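Local coordinates for ABC transporter, substrate binding protein (Agrobacterium tumefaciens, PDB 3C9H) that probably captures an unidentified solute in the periplasm and delivers it to an ABC transporter for uptake, and also binds magnesium, at residues Ser103-Asp112 against Asn124-Leu132; Ala91-Gln99 against Gly182-Arg190. All coordinates share one frame; numbering follows the deposited sequence.

Contact 1: residues Ser103-Asp112 against Asn124-Leu132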
ATOM      1  N   SER A 103     -16.597   3.000   2.832  1.00 23.66           N
ATOM      2  CA  SER A 103     -17.490   1.960   3.306  1.00 24.32           C
ATOM      3  C   SER A 103     -18.410   2.501   4.408  1.00 25.27           C
ATOM      4  O   SER A 103     -19.624   2.210   4.445  1.00 24.95           O
ATOM      5  CB  SER A 103     -16.661   0.774   3.811  1.00 24.36           C
ATOM      6  OG  SER A 103     -15.851   0.237   2.771  1.00 25.51           O
ATOM      7  N   ASN A 104     -17.840   3.302   5.296  1.00 26.45           N
ATOM      8  CA  ASN A 104     -18.625   3.954   6.350  1.00 27.11           C
ATOM      9  C   ASN A 104     -19.670   4.971   5.815  1.00 27.70           C
ATOM     10  O   ASN A 104     -20.738   5.143   6.405  1.00 28.60           O
ATOM     11  CB  ASN A 104     -17.661   4.631   7.324  1.00 27.64           C
ATOM     12  CG  ASN A 104     -18.325   5.052   8.607  1.00 30.19           C
ATOM     13  OD1 ASN A 104     -18.495   6.254   8.855  1.00 38.99           O
ATOM     14  ND2 ASN A 104     -18.721   4.084   9.426  1.00 32.13           N
ATOM     15  N   ASP A 105     -19.369   5.658   4.716  1.00 27.54           N
ATOM     16  CA  ASP A 105     -20.214   6.748   4.228  1.00 27.29           C
ATOM     17  C   ASP A 105     -21.208   6.297   3.174  1.00 26.78           C
ATOM     18  O   ASP A 105     -21.909   7.127   2.590  1.00 26.91           O
ATOM     19  CB  ASP A 105     -19.369   7.895   3.667  1.00 28.44           C
ATOM     20  CG  ASP A 105     -18.586   8.626   4.728  1.00 30.24           C
ATOM     21  OD1 ASP A 105     -18.923   8.485   5.913  1.00 37.07           O
ATOM     22  OD2 ASP A 105     -17.636   9.368   4.388  1.00 32.97           O
ATOM     23  N   GLY A 106     -21.285   4.992   2.925  1.00 25.26           N
ATOM     24  CA  GLY A 106     -22.288   4.471   2.010  1.00 24.93           C
ATOM     25  C   GLY A 106     -21.854   4.289   0.565  1.00 23.99           C
ATOM     26  O   GLY A 106     -22.686   3.958  -0.274  1.00 23.79           O
ATOM     27  N   TYR A 107     -20.557   4.479   0.285  1.00 23.27           N
ATOM     28  CA  TYR A 107     -20.023   4.363  -1.066  1.00 22.77           C
ATOM     29  C   TYR A 107     -19.636   2.933  -1.474  1.00 22.28           C
ATOM     30  O   TYR A 107     -19.305   2.691  -2.636  1.00 21.34           O
ATOM     31  CB  TYR A 107     -18.835   5.340  -1.267  1.00 23.48           C
ATOM     32  CG  TYR A 107     -19.265   6.789  -1.253  1.00 21.65           C
ATOM     33  CD1 TYR A 107     -19.643   7.442  -2.426  1.00 22.54           C
ATOM     34  CD2 TYR A 107     -19.327   7.502  -0.061  1.00 25.50           C
ATOM     35  CE1 TYR A 107     -20.076   8.770  -2.409  1.00 23.13           C
ATOM     36  CE2 TYR A 107     -19.744   8.844  -0.030  1.00 24.80           C
ATOM     37  CZ  TYR A 107     -20.124   9.466  -1.204  1.00 24.24           C
ATOM     38  OH  TYR A 107     -20.533  10.776  -1.168  1.00 24.85           O
ATOM     39  N   ALA A 108     -19.695   1.994  -0.529  1.00 22.04           N
ATOM     40  CA  ALA A 108     -19.491   0.587  -0.805  1.00 23.22           C
ATOM     41  C   ALA A 108     -20.820  -0.165  -0.679  1.00 23.79           C
ATOM     42  O   ALA A 108     -21.836   0.385  -0.215  1.00 25.13           O
ATOM     43  CB  ALA A 108     -18.440   0.008   0.137  1.00 21.80           C
ATOM     44  N   GLN A 109     -20.816  -1.422  -1.113  1.00 24.35           N
ATOM     45  CA  GLN A 109     -21.930  -2.325  -0.865  1.00 24.32           C
ATOM     46  C   GLN A 109     -21.381  -3.659  -0.339  1.00 24.60           C
ATOM     47  O   GLN A 109     -20.240  -4.025  -0.615  1.00 23.60           O
ATOM     48  CB  GLN A 109     -22.790  -2.517  -2.122  1.00 24.38           C
ATOM     49  CG  GLN A 109     -22.059  -3.065  -3.339  1.00 23.95           C
ATOM     50  CD  GLN A 109     -23.002  -3.298  -4.504  1.00 24.17           C
ATOM     51  OE1 GLN A 109     -23.806  -4.214  -4.469  1.00 24.59           O
ATOM     52  NE2 GLN A 109     -22.911  -2.464  -5.534  1.00 21.47           N
ATOM     53  N   ARG A 110     -22.212  -4.352   0.434  1.00 24.35           N
ATOM     54  CA  ARG A 110     -21.842  -5.583   1.096  1.00 24.84           C
ATOM     55  C   ARG A 110     -21.577  -6.665   0.068  1.00 24.03           C
ATOM     56  O   ARG A 110     -22.272  -6.769  -0.966  1.00 23.57           O
ATOM     57  CB  ARG A 110     -22.965  -6.007   2.068  1.00 25.03           C
ATOM     58  CG  ARG A 110     -22.669  -7.196   2.931  1.00 26.20           C
ATOM     59  CD  ARG A 110     -23.860  -7.501   3.894  1.00 28.52           C
ATOM     60  NE  ARG A 110     -23.540  -8.533   4.889  1.00 31.11           N
ATOM     61  CZ  ARG A 110     -23.177  -8.292   6.147  1.00 33.65           C
ATOM     62  NH1 ARG A 110     -23.058  -7.046   6.615  1.00 35.79           N
ATOM     63  NH2 ARG A 110     -22.924  -9.311   6.949  1.00 34.76           N
ATOM     64  N   SER A 111     -20.578  -7.483   0.365  1.00 23.64           N
ATOM     65  CA  SER A 111     -20.223  -8.607  -0.473  1.00 24.16           C
ATOM     66  C   SER A 111     -20.193  -9.868   0.367  1.00 24.93           C
ATOM     67  O   SER A 111     -19.197 -10.143   1.037  1.00 24.27           O
ATOM     68  CB  SER A 111     -18.847  -8.390  -1.100  1.00 23.71           C
ATOM     69  OG  SER A 111     -18.870  -7.324  -1.997  1.00 21.57           O
ATOM     70  N   ASP A 112     -21.292 -10.630   0.320  1.00 26.31           N
ATOM     71  CA  ASP A 112     -21.424 -11.868   1.083  1.00 27.18           C
ATOM     72  C   ASP A 112     -20.929 -12.998   0.233  1.00 27.64           C
ATOM     73  O   ASP A 112     -21.657 -13.486  -0.648  1.00 28.41           O
ATOM     74  CB  ASP A 112     -22.880 -12.130   1.471  1.00 27.77           C
ATOM     75  CG  ASP A 112     -23.388 -11.149   2.487  1.00 29.64           C
ATOM     76  OD1 ASP A 112     -22.581 -10.702   3.317  1.00 30.41           O
ATOM     77  OD2 ASP A 112     -24.596 -10.834   2.460  1.00 33.28           O
ATOM     78  N   ASN A 124     -11.849  -8.013   8.080  1.00 23.75           N
ATOM     79  CA  ASN A 124     -13.190  -7.907   7.522  1.00 24.47           C
ATOM     80  C   ASN A 124     -14.024  -6.865   8.272  1.00 25.38           C
ATOM     81  O   ASN A 124     -14.333  -7.056   9.453  1.00 25.45           O
ATOM     82  CB  ASN A 124     -13.856  -9.277   7.619  1.00 25.05           C
ATOM     83  CG  ASN A 124     -15.256  -9.294   7.065  1.00 23.97           C
ATOM     84  OD1 ASN A 124     -15.806  -8.261   6.705  1.00 25.89           O
ATOM     85  ND2 ASN A 124     -15.838 -10.479   6.991  1.00 23.42           N
ATOM     86  N   TRP A 125     -14.370  -5.771   7.598  1.00 26.41           N
ATOM     87  CA  TRP A 125     -15.369  -4.817   8.093  1.00 26.08           C
ATOM     88  C   TRP A 125     -16.719  -5.079   7.402  1.00 25.54           C
ATOM     89  O   TRP A 125     -16.882  -4.794   6.223  1.00 22.17           O
ATOM     90  CB  TRP A 125     -14.944  -3.360   7.853  1.00 29.56           C
ATOM     91  CG  TRP A 125     -15.854  -2.352   8.540  1.00 30.23           C
ATOM     92  CD1 TRP A 125     -15.874  -2.048   9.872  1.00 34.00           C
ATOM     93  CD2 TRP A 125     -16.888  -1.538   7.933  1.00 33.60           C
ATOM     94  NE1 TRP A 125     -16.842  -1.105  10.131  1.00 33.42           N
ATOM     95  CE2 TRP A 125     -17.479  -0.781   8.963  1.00 33.60           C
ATOM     96  CE3 TRP A 125     -17.391  -1.408   6.629  1.00 34.49           C
ATOM     97  CZ2 TRP A 125     -18.535   0.128   8.726  1.00 34.98           C
ATOM     98  CZ3 TRP A 125     -18.441  -0.498   6.392  1.00 32.93           C
ATOM     99  CH2 TRP A 125     -18.995   0.252   7.428  1.00 33.46           C
ATOM    100  N   ARG A 126     -17.648  -5.678   8.145  1.00 24.24           N
ATOM    101  CA  ARG A 126     -19.043  -5.861   7.719  1.00 25.58           C
ATOM    102  C   ARG A 126     -19.265  -6.527   6.385  1.00 23.67           C
ATOM    103  O   ARG A 126     -20.214  -6.182   5.681  1.00 23.17           O
ATOM    104  CB  ARG A 126     -19.747  -4.513   7.693  1.00 25.39           C
ATOM    105  CG  ARG A 126     -19.732  -3.833   9.024  1.00 28.87           C
ATOM    106  CD  ARG A 126     -20.722  -2.721   9.020  1.00 31.84           C
ATOM    107  NE  ARG A 126     -20.822  -2.113  10.334  1.00 37.36           N
ATOM    108  CZ  ARG A 126     -21.307  -0.892  10.570  1.00 40.04           C
ATOM    109  NH1 ARG A 126     -21.726  -0.100   9.576  1.00 40.94           N
ATOM    110  NH2 ARG A 126     -21.340  -0.450  11.817  1.00 40.55           N
ATOM    111  N   ASN A 127     -18.422  -7.508   6.062  1.00 23.02           N
ATOM    112  CA  ASN A 127     -18.498  -8.242   4.785  1.00 22.50           C
ATOM    113  C   ASN A 127     -18.458  -7.293   3.572  1.00 21.62           C
ATOM    114  O   ASN A 127     -18.865  -7.657   2.468  1.00 20.82           O
ATOM    115  CB  ASN A 127     -19.758  -9.121   4.755  1.00 22.60           C
ATOM    116  CG  ASN A 127     -19.543 -10.518   5.343  1.00 23.58           C
ATOM    117  OD1 ASN A 127     -20.303 -11.438   5.029  1.00 27.51           O
ATOM    118  ND2 ASN A 127     -18.539 -10.683   6.182  1.00 19.64           N
ATOM    119  N   THR A 128     -17.889  -6.113   3.793  1.00 20.81           N
ATOM    120  CA  THR A 128     -17.933  -5.008   2.839  1.00 20.83           C
ATOM    121  C   THR A 128     -16.538  -4.588   2.357  1.00 20.28           C
ATOM    122  O   THR A 128     -16.292  -4.559   1.152  1.00 21.53           O
ATOM    123  CB  THR A 128     -18.680  -3.787   3.451  1.00 19.87           C
ATOM    124  OG1 THR A 128     -20.020  -4.177   3.765  1.00 20.98           O
ATOM    125  CG2 THR A 128     -18.752  -2.618   2.439  1.00 20.36           C
ATOM    126  N   ALA A 129     -15.664  -4.234   3.308  1.00 19.97           N
ATOM    127  CA  ALA A 129     -14.246  -3.947   3.092  1.00 19.51           C
ATOM    128  C   ALA A 129     -13.381  -5.077   3.658  1.00 19.55           C
ATOM    129  O   ALA A 129     -13.495  -5.450   4.857  1.00 20.32           O
ATOM    130  CB  ALA A 129     -13.872  -2.644   3.779  1.00 18.99           C
ATOM    131  N   TYR A 130     -12.539  -5.639   2.802  1.00 18.40           N
ATOM    132  CA  TYR A 130     -11.676  -6.748   3.159  1.00 18.56           C
ATOM    133  C   TYR A 130     -10.210  -6.402   2.974  1.00 18.47           C
ATOM    134  O   TYR A 130      -9.794  -5.972   1.885  1.00 17.77           O
ATOM    135  CB  TYR A 130     -11.988  -7.948   2.269  1.00 18.39           C
ATOM    136  CG  TYR A 130     -13.392  -8.509   2.389  1.00 18.16           C
ATOM    137  CD1 TYR A 130     -13.654  -9.531   3.271  1.00 19.30           C
ATOM    138  CD2 TYR A 130     -14.446  -8.049   1.580  1.00 17.64           C
ATOM    139  CE1 TYR A 130     -14.937 -10.089   3.392  1.00 18.88           C
ATOM    140  CE2 TYR A 130     -15.734  -8.598   1.697  1.00 18.05           C
ATOM    141  CZ  TYR A 130     -15.963  -9.619   2.602  1.00 18.28           C
ATOM    142  OH  TYR A 130     -17.187 -10.192   2.730  1.00 18.16           O
ATOM    143  N   ALA A 131      -9.424  -6.637   4.007  1.00 18.83           N
ATOM    144  CA  ALA A 131      -7.975  -6.520   3.943  1.00 19.28           C
ATOM    145  C   ALA A 131      -7.453  -7.766   3.272  1.00 20.30           C
ATOM    146  O   ALA A 131      -7.761  -8.887   3.714  1.00 21.36           O
ATOM    147  CB  ALA A 131      -7.370  -6.425   5.357  1.00 19.75           C
ATOM    148  N   LEU A 132      -6.638  -7.611   2.244  1.00 20.07           N
ATOM    149  CA  LEU A 132      -6.239  -8.766   1.401  1.00 20.02           C
ATOM    150  C   LEU A 132      -4.757  -9.133   1.358  1.00 20.78           C
ATOM    151  O   LEU A 132      -4.404 -10.190   0.807  1.00 20.72           O
ATOM    152  CB  LEU A 132      -6.749  -8.551  -0.036  1.00 20.64           C
ATOM    153  CG  LEU A 132      -8.266  -8.362  -0.148  1.00 20.90           C
ATOM    154  CD1 LEU A 132      -8.653  -7.837  -1.565  1.00 21.84           C
ATOM    155  CD2 LEU A 132      -8.986  -9.668   0.175  1.00 22.88           C
TER
HETATM  156  O   HOH W   1     -17.741  -4.896  -0.956  1.00 21.99           O
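Over one face of the Arg110 guanidinium lie Asn127 CB, displaced toward the rim and 3.8 Å from Arg110 CZ, and the backbone oxygen of Arg126. At its edge, in the plane, sits Asp112 OD2, whereas the bonded oxygen is Asp112 OD1, tilted from that plane: Arg110 NE donates to its syn lone pair at 2.8 Å, a salt bridge that limits rotation of the guanidinium. Arg110 CG is anti to the backbone N (chi1 -174°), and the extended chain beyond it runs past the 126-127 turn. On the Trp125 ring, Arg126 CG is centred over one face, while Ser103 CB comes in obliquely, 3.4 Å from Trp125 CZ3, with Asn104 beside it. The hydroxyl of that serine turns to Gln99 O in its own helix. At the edge of the Tyr130 ring, near its plane, is Ser111 O; Tyr130 OH donates to it at 2.6 Å, almost in line with the carbonyl (C=O...O 167°), and Ser116 OG bonds to the same hydroxyl.

The backbone adds its own clasp: Ser111 N gives its hydrogen to Asn127 O at 2.7 Å and 157°. Nearby, one water donates to Gln109 O and Thr128 O and accepts from Ser111 OG. Thr128 is split in its roles. Its OG1 donates to Arg126 O at 2.8 Å from above the carbonyl plane, and its CG2 packs on Ala108 CB at 3.5 Å.

Behind this lies a short antiparallel hairpin, 124-125 with 129-131, in which Asn124 OD1 receives Asn127 N in an Asx motif. Both 108-109 and 129-131 pair antiparallel with strand 258-268 within the periplasmic binding protein fold, and the hairpin carries a classic beta bulge, Thr128 and Ala129 opposite Trp125.

Contact 2: residues Ala91-Gln99 against Gly182-Arg190. With CIT (citric acid), chain D.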
ATOM      1  N   ALA A  91     -12.703  -1.584  -6.101  1.00 17.70           N
ATOM      2  CA  ALA A  91     -11.755  -0.597  -5.659  1.00 17.03           C
ATOM      3  C   ALA A  91     -10.763  -1.307  -4.778  1.00 16.58           C
ATOM      4  O   ALA A  91     -11.145  -1.988  -3.817  1.00 16.24           O
ATOM      5  CB  ALA A  91     -12.447   0.534  -4.879  1.00 18.48           C
ATOM      6  N   PHE A  92      -9.492  -1.147  -5.077  1.00 15.92           N
ATOM      7  CA  PHE A  92      -8.420  -1.858  -4.369  1.00 16.81           C
ATOM      8  C   PHE A  92      -7.309  -0.875  -4.015  1.00 17.55           C
ATOM      9  O   PHE A  92      -6.622  -0.347  -4.914  1.00 18.08           O
ATOM     10  CB  PHE A  92      -7.926  -2.987  -5.274  1.00 17.46           C
ATOM     11  CG  PHE A  92      -6.933  -3.938  -4.607  1.00 16.75           C
ATOM     12  CD1 PHE A  92      -7.256  -4.585  -3.444  1.00 16.70           C
ATOM     13  CD2 PHE A  92      -5.713  -4.229  -5.218  1.00 17.54           C
ATOM     14  CE1 PHE A  92      -6.377  -5.463  -2.843  1.00 17.99           C
ATOM     15  CE2 PHE A  92      -4.834  -5.124  -4.623  1.00 19.15           C
ATOM     16  CZ  PHE A  92      -5.185  -5.731  -3.426  1.00 19.79           C
ATOM     17  N   SER A  93      -7.126  -0.618  -2.713  1.00 17.81           N
ATOM     18  CA  SER A  93      -6.298   0.484  -2.246  1.00 17.85           C
ATOM     19  C   SER A  93      -5.550   0.172  -0.967  1.00 18.66           C
ATOM     20  O   SER A  93      -6.090  -0.460  -0.045  1.00 18.06           O
ATOM     21  CB  SER A  93      -7.185   1.698  -2.002  1.00 18.07           C
ATOM     22  OG  SER A  93      -6.443   2.791  -1.512  1.00 16.54           O
ATOM     23  N   SER A  94      -4.318   0.660  -0.926  1.00 18.27           N
ATOM     24  CA  SER A  94      -3.462   0.587   0.222  1.00 18.56           C
ATOM     25  C   SER A  94      -3.766   1.715   1.218  1.00 18.66           C
ATOM     26  O   SER A  94      -3.233   1.704   2.333  1.00 20.20           O
ATOM     27  CB  SER A  94      -2.003   0.618  -0.194  1.00 17.86           C
ATOM     28  OG  SER A  94      -1.755   1.707  -1.053  1.00 18.23           O
ATOM     29  N   ALA A  95      -4.604   2.676   0.822  1.00 19.14           N
ATOM     30  CA  ALA A  95      -5.028   3.731   1.742  1.00 18.50           C
ATOM     31  C   ALA A  95      -6.227   3.222   2.587  1.00 18.64           C
ATOM     32  O   ALA A  95      -7.394   3.501   2.311  1.00 18.63           O
ATOM     33  CB  ALA A  95      -5.300   5.051   1.035  1.00 18.40           C
ATOM     34  N   MET A  96      -5.896   2.478   3.641  1.00 18.83           N
ATOM     35  CA  MET A  96      -6.858   1.667   4.376  1.00 18.54           C
ATOM     36  C   MET A  96      -7.954   2.562   4.932  1.00 19.64           C
ATOM     37  O   MET A  96      -9.134   2.233   4.895  1.00 21.46           O
ATOM     38  CB  MET A  96      -6.186   0.936   5.536  1.00 18.37           C
ATOM     39  CG  MET A  96      -5.030  -0.040   5.197  1.00 20.17           C
ATOM     40  SD  MET A  96      -4.285  -0.873   6.620  1.00 13.67           S
ATOM     41  CE  MET A  96      -5.647  -1.908   7.133  1.00 22.58           C
ATOM     42  N   ASP A  97      -7.529   3.686   5.465  1.00 19.67           N
ATOM     43  CA  ASP A  97      -8.421   4.669   6.037  1.00 20.96           C
ATOM     44  C   ASP A  97      -9.444   5.234   5.046  1.00 20.62           C
ATOM     45  O   ASP A  97     -10.634   5.347   5.370  1.00 20.33           O
ATOM     46  CB  ASP A  97      -7.615   5.760   6.748  1.00 22.05           C
ATOM     47  CG  ASP A  97      -6.650   6.519   5.832  1.00 25.76           C
ATOM     48  OD1 ASP A  97      -6.122   5.953   4.848  1.00 25.86           O
ATOM     49  OD2 ASP A  97      -6.364   7.689   6.164  1.00 31.58           O
ATOM     50  N   LEU A  98      -9.015   5.512   3.821  1.00 20.46           N
ATOM     51  CA  LEU A  98      -9.909   6.048   2.803  1.00 20.51           C
ATOM     52  C   LEU A  98     -10.905   4.990   2.358  1.00 20.50           C
ATOM     53  O   LEU A  98     -12.035   5.316   2.012  1.00 19.37           O
ATOM     54  CB  LEU A  98      -9.114   6.567   1.583  1.00 20.68           C
ATOM     55  CG  LEU A  98      -8.173   7.747   1.900  1.00 21.31           C
ATOM     56  CD1 LEU A  98      -7.459   8.249   0.668  1.00 22.39           C
ATOM     57  CD2 LEU A  98      -8.930   8.894   2.649  1.00 20.72           C
ATOM     58  N   GLN A  99     -10.476   3.725   2.349  1.00 20.44           N
ATOM     59  CA  GLN A  99     -11.366   2.633   1.984  1.00 20.02           C
ATOM     60  C   GLN A  99     -12.428   2.387   3.044  1.00 20.43           C
ATOM     61  O   GLN A  99     -13.583   2.164   2.731  1.00 19.60           O
ATOM     62  CB  GLN A  99     -10.573   1.366   1.700  1.00 20.39           C
ATOM     63  CG  GLN A  99      -9.760   1.462   0.403  1.00 19.75           C
ATOM     64  CD  GLN A  99     -10.623   1.298  -0.844  1.00 20.10           C
ATOM     65  OE1 GLN A  99     -11.250   2.259  -1.306  1.00 19.47           O
ATOM     66  NE2 GLN A  99     -10.643   0.079  -1.411  1.00 18.85           N
ATOM     67  N   GLY A 182      -2.011   8.597  -0.304  1.00 19.95           N
ATOM     68  CA  GLY A 182      -2.754   8.163   0.886  1.00 19.71           C
ATOM     69  C   GLY A 182      -2.047   7.076   1.687  1.00 19.16           C
ATOM     70  O   GLY A 182      -2.225   6.999   2.891  1.00 18.63           O
ATOM     71  N   VAL A 183      -1.269   6.201   1.056  1.00 20.32           N
ATOM     72  CA  VAL A 183      -0.532   5.176   1.848  1.00 19.73           C
ATOM     73  C   VAL A 183       0.603   5.827   2.649  1.00 19.75           C
ATOM     74  O   VAL A 183       0.844   5.477   3.803  1.00 19.58           O
ATOM     75  CB  VAL A 183      -0.055   3.946   1.035  1.00 19.88           C
ATOM     76  CG1 VAL A 183       1.168   4.277   0.184  1.00 18.75           C
ATOM     77  CG2 VAL A 183       0.197   2.760   1.998  1.00 18.87           C
ATOM     78  N   GLY A 184       1.238   6.830   2.064  1.00 20.56           N
ATOM     79  CA  GLY A 184       2.204   7.665   2.796  1.00 20.19           C
ATOM     80  C   GLY A 184       1.593   8.283   4.029  1.00 20.41           C
ATOM     81  O   GLY A 184       2.179   8.206   5.121  1.00 19.56           O
ATOM     82  N   PHE A 185       0.423   8.916   3.872  1.00 20.24           N
ATOM     83  CA  PHE A 185      -0.258   9.487   5.005  1.00 20.80           C
ATOM     84  C   PHE A 185      -0.571   8.421   6.080  1.00 21.23           C
ATOM     85  O   PHE A 185      -0.334   8.625   7.271  1.00 21.95           O
ATOM     86  CB  PHE A 185      -1.546  10.225   4.606  1.00 21.30           C
ATOM     87  CG  PHE A 185      -2.262  10.767   5.801  1.00 21.13           C
ATOM     88  CD1 PHE A 185      -1.901  11.983   6.330  1.00 23.60           C
ATOM     89  CD2 PHE A 185      -3.204   9.993   6.474  1.00 21.93           C
ATOM     90  CE1 PHE A 185      -2.519  12.456   7.506  1.00 23.53           C
ATOM     91  CE2 PHE A 185      -3.815  10.444   7.645  1.00 22.31           C
ATOM     92  CZ  PHE A 185      -3.461  11.670   8.165  1.00 21.95           C
ATOM     93  N   LEU A 186      -1.085   7.281   5.648  1.00 21.65           N
ATOM     94  CA  LEU A 186      -1.376   6.186   6.568  1.00 21.93           C
ATOM     95  C   LEU A 186      -0.134   5.831   7.371  1.00 21.83           C
ATOM     96  O   LEU A 186      -0.197   5.734   8.585  1.00 21.30           O
ATOM     97  CB  LEU A 186      -1.903   4.955   5.801  1.00 22.59           C
ATOM     98  CG  LEU A 186      -2.338   3.731   6.631  1.00 21.99           C
ATOM     99  CD1 LEU A 186      -3.564   4.066   7.446  1.00 24.83           C
ATOM    100  CD2 LEU A 186      -2.607   2.500   5.759  1.00 23.03           C
ATOM    101  N   PHE A 187       0.997   5.628   6.698  1.00 22.00           N
ATOM    102  CA  PHE A 187       2.201   5.221   7.390  1.00 22.27           C
ATOM    103  C   PHE A 187       2.610   6.312   8.398  1.00 23.21           C
ATOM    104  O   PHE A 187       2.975   5.992   9.522  1.00 23.37           O
ATOM    105  CB  PHE A 187       3.366   4.924   6.430  1.00 21.20           C
ATOM    106  CG  PHE A 187       3.205   3.667   5.566  1.00 20.48           C
ATOM    107  CD1 PHE A 187       2.493   2.538   6.011  1.00 20.25           C
ATOM    108  CD2 PHE A 187       3.860   3.595   4.342  1.00 21.42           C
ATOM    109  CE1 PHE A 187       2.393   1.394   5.203  1.00 22.14           C
ATOM    110  CE2 PHE A 187       3.781   2.461   3.533  1.00 19.51           C
ATOM    111  CZ  PHE A 187       3.046   1.357   3.963  1.00 21.07           C
ATOM    112  N   MET A 188       2.576   7.582   7.998  1.00 24.67           N
ATOM    113  CA  MET A 188       2.914   8.678   8.932  1.00 25.08           C
ATOM    114  C   MET A 188       1.964   8.685  10.128  1.00 25.71           C
ATOM    115  O   MET A 188       2.387   8.850  11.273  1.00 25.81           O
ATOM    116  CB  MET A 188       2.882  10.039   8.228  1.00 25.79           C
ATOM    117  CG  MET A 188       3.111  11.280   9.153  1.00 27.91           C
ATOM    118  SD  MET A 188       4.768  11.309   9.840  1.00 37.20           S
ATOM    119  CE  MET A 188       5.752  10.245   8.740  1.00 34.24           C
ATOM    120  N   SER A 189       0.680   8.479   9.886  1.00 26.15           N
ATOM    121  CA  SER A 189      -0.287   8.522  10.989  1.00 26.51           C
ATOM    122  C   SER A 189      -0.037   7.360  11.977  1.00 27.13           C
ATOM    123  O   SER A 189      -0.168   7.533  13.211  1.00 26.82           O
ATOM    124  CB  SER A 189      -1.725   8.574  10.458  1.00 26.44           C
ATOM    125  OG  SER A 189      -2.190   7.297  10.037  1.00 28.98           O
ATOM    126  N   ARG A 190       0.403   6.210  11.448  1.00 26.87           N
ATOM    127  CA  ARG A 190       0.775   5.081  12.289  1.00 27.98           C
ATOM    128  C   ARG A 190       2.109   5.302  13.025  1.00 28.35           C
ATOM    129  O   ARG A 190       2.235   4.930  14.186  1.00 27.41           O
ATOM    130  CB  ARG A 190       0.823   3.785  11.481  1.00 27.93           C
ATOM    131  CG  ARG A 190      -0.450   3.444  10.718  1.00 30.17           C
ATOM    132  CD  ARG A 190      -1.687   3.465  11.595  1.00 35.94           C
ATOM    133  NE  ARG A 190      -1.777   2.284  12.449  1.00 38.17           N
ATOM    134  CZ  ARG A 190      -2.729   2.101  13.368  1.00 42.01           C
ATOM    135  NH1 ARG A 190      -3.666   3.031  13.565  1.00 42.84           N
ATOM    136  NH2 ARG A 190      -2.752   0.980  14.091  1.00 41.05           N
TER
HETATM  137  C1  CIT D 402       0.447   1.638  -3.778  1.00 17.93           C
HETATM  138  O1  CIT D 402      -0.453   0.872  -3.331  1.00 17.54           O
HETATM  139  O2  CIT D 402       1.225   1.241  -4.671  1.00 17.63           O
HETATM  140  C2  CIT D 402       0.627   3.022  -3.214  1.00 17.50           C
HETATM  141  C3  CIT D 402       1.023   4.076  -4.265  1.00 17.42           C
HETATM  142  O7  CIT D 402       0.135   3.985  -5.420  1.00 19.10           O
HETATM  143  C4  CIT D 402       0.910   5.485  -3.691  1.00 18.12           C
HETATM  144  C5  CIT D 402      -0.493   5.868  -3.344  1.00 17.92           C
HETATM  145  O3  CIT D 402      -0.767   6.426  -2.233  1.00 16.88           O
HETATM  146  O4  CIT D 402      -1.347   5.665  -4.221  1.00 16.89           O
HETATM  147  C6  CIT D 402       2.468   3.889  -4.755  1.00 19.20           C
HETATM  148  O5  CIT D 402       2.745   3.679  -5.967  1.00 17.96           O
HETATM  149  O6  CIT D 402       3.413   3.922  -3.958  1.00 19.63           O
HETATM  150  O   HOH W   2      -4.777   7.880   3.613  1.00 23.43           O
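The backbones of Ala95 and Val183 approach to 4.7 Å between their CA atoms, where two helices begin: Ala95 is the N-cap of helix 96-104, reached through an ST turn at Ser93, and Val183 starts helix 183-194. The start of helix 183-194 and the loop before helix 96-104 line a pocket holding a citrate, probably from the crystallisation liquor, consistent with the ligand cleft of a periplasmic binding protein fold. Ser94 OG donates to citrate O1 at 2.8 Å; Gly182 N, and more weakly Val183 N, donate to citrate O3. A magnesium ion held by Ser41 and Asp43 lies nearby.

With chi1 at 51°, Ser94 OG is placed between its backbone N and carbonyl carbon, on the citrate side and 3.5 Å from Val183 CB. Deeper in, Leu186 CD2 fits against Met96 CG at 3.6 Å and also meets Ser94 O. Asp97 OD2 comes obliquely to the Phe185 ring, 3.9 Å from Phe185 CD2, the two side chains crossing at about a right angle although their planes are near parallel. Arg341 serves both, by a salt bridge to Asp97 OD2 and a cation-pi contact with the ring. Between the segments, one water donates to Asp97 OD1 at 2.7 Å and to Gly182 O at 2.8 Å.

Helix 96-104 is common to both: contact 2 uses its start, near the centre of the chain, and contact 1 its last turn and the loop beyond. Their centres are 16 Å apart, yet they touch, Leu132 CD1 resting 3.5 Å from Phe92 CE1. Contact 1 is only partly buried, holding a hairpin by direct bonds, with an arginine and an aspartate on its exposed side and the annotated sites well away. Contact 2 is buried and long-range in sequence; its segments meet through apolar side chains, a water and the shared citrate beside the magnesium site. Strand 258-268 connects them, pairing with 108-109, 129-131 and 90-93 alike.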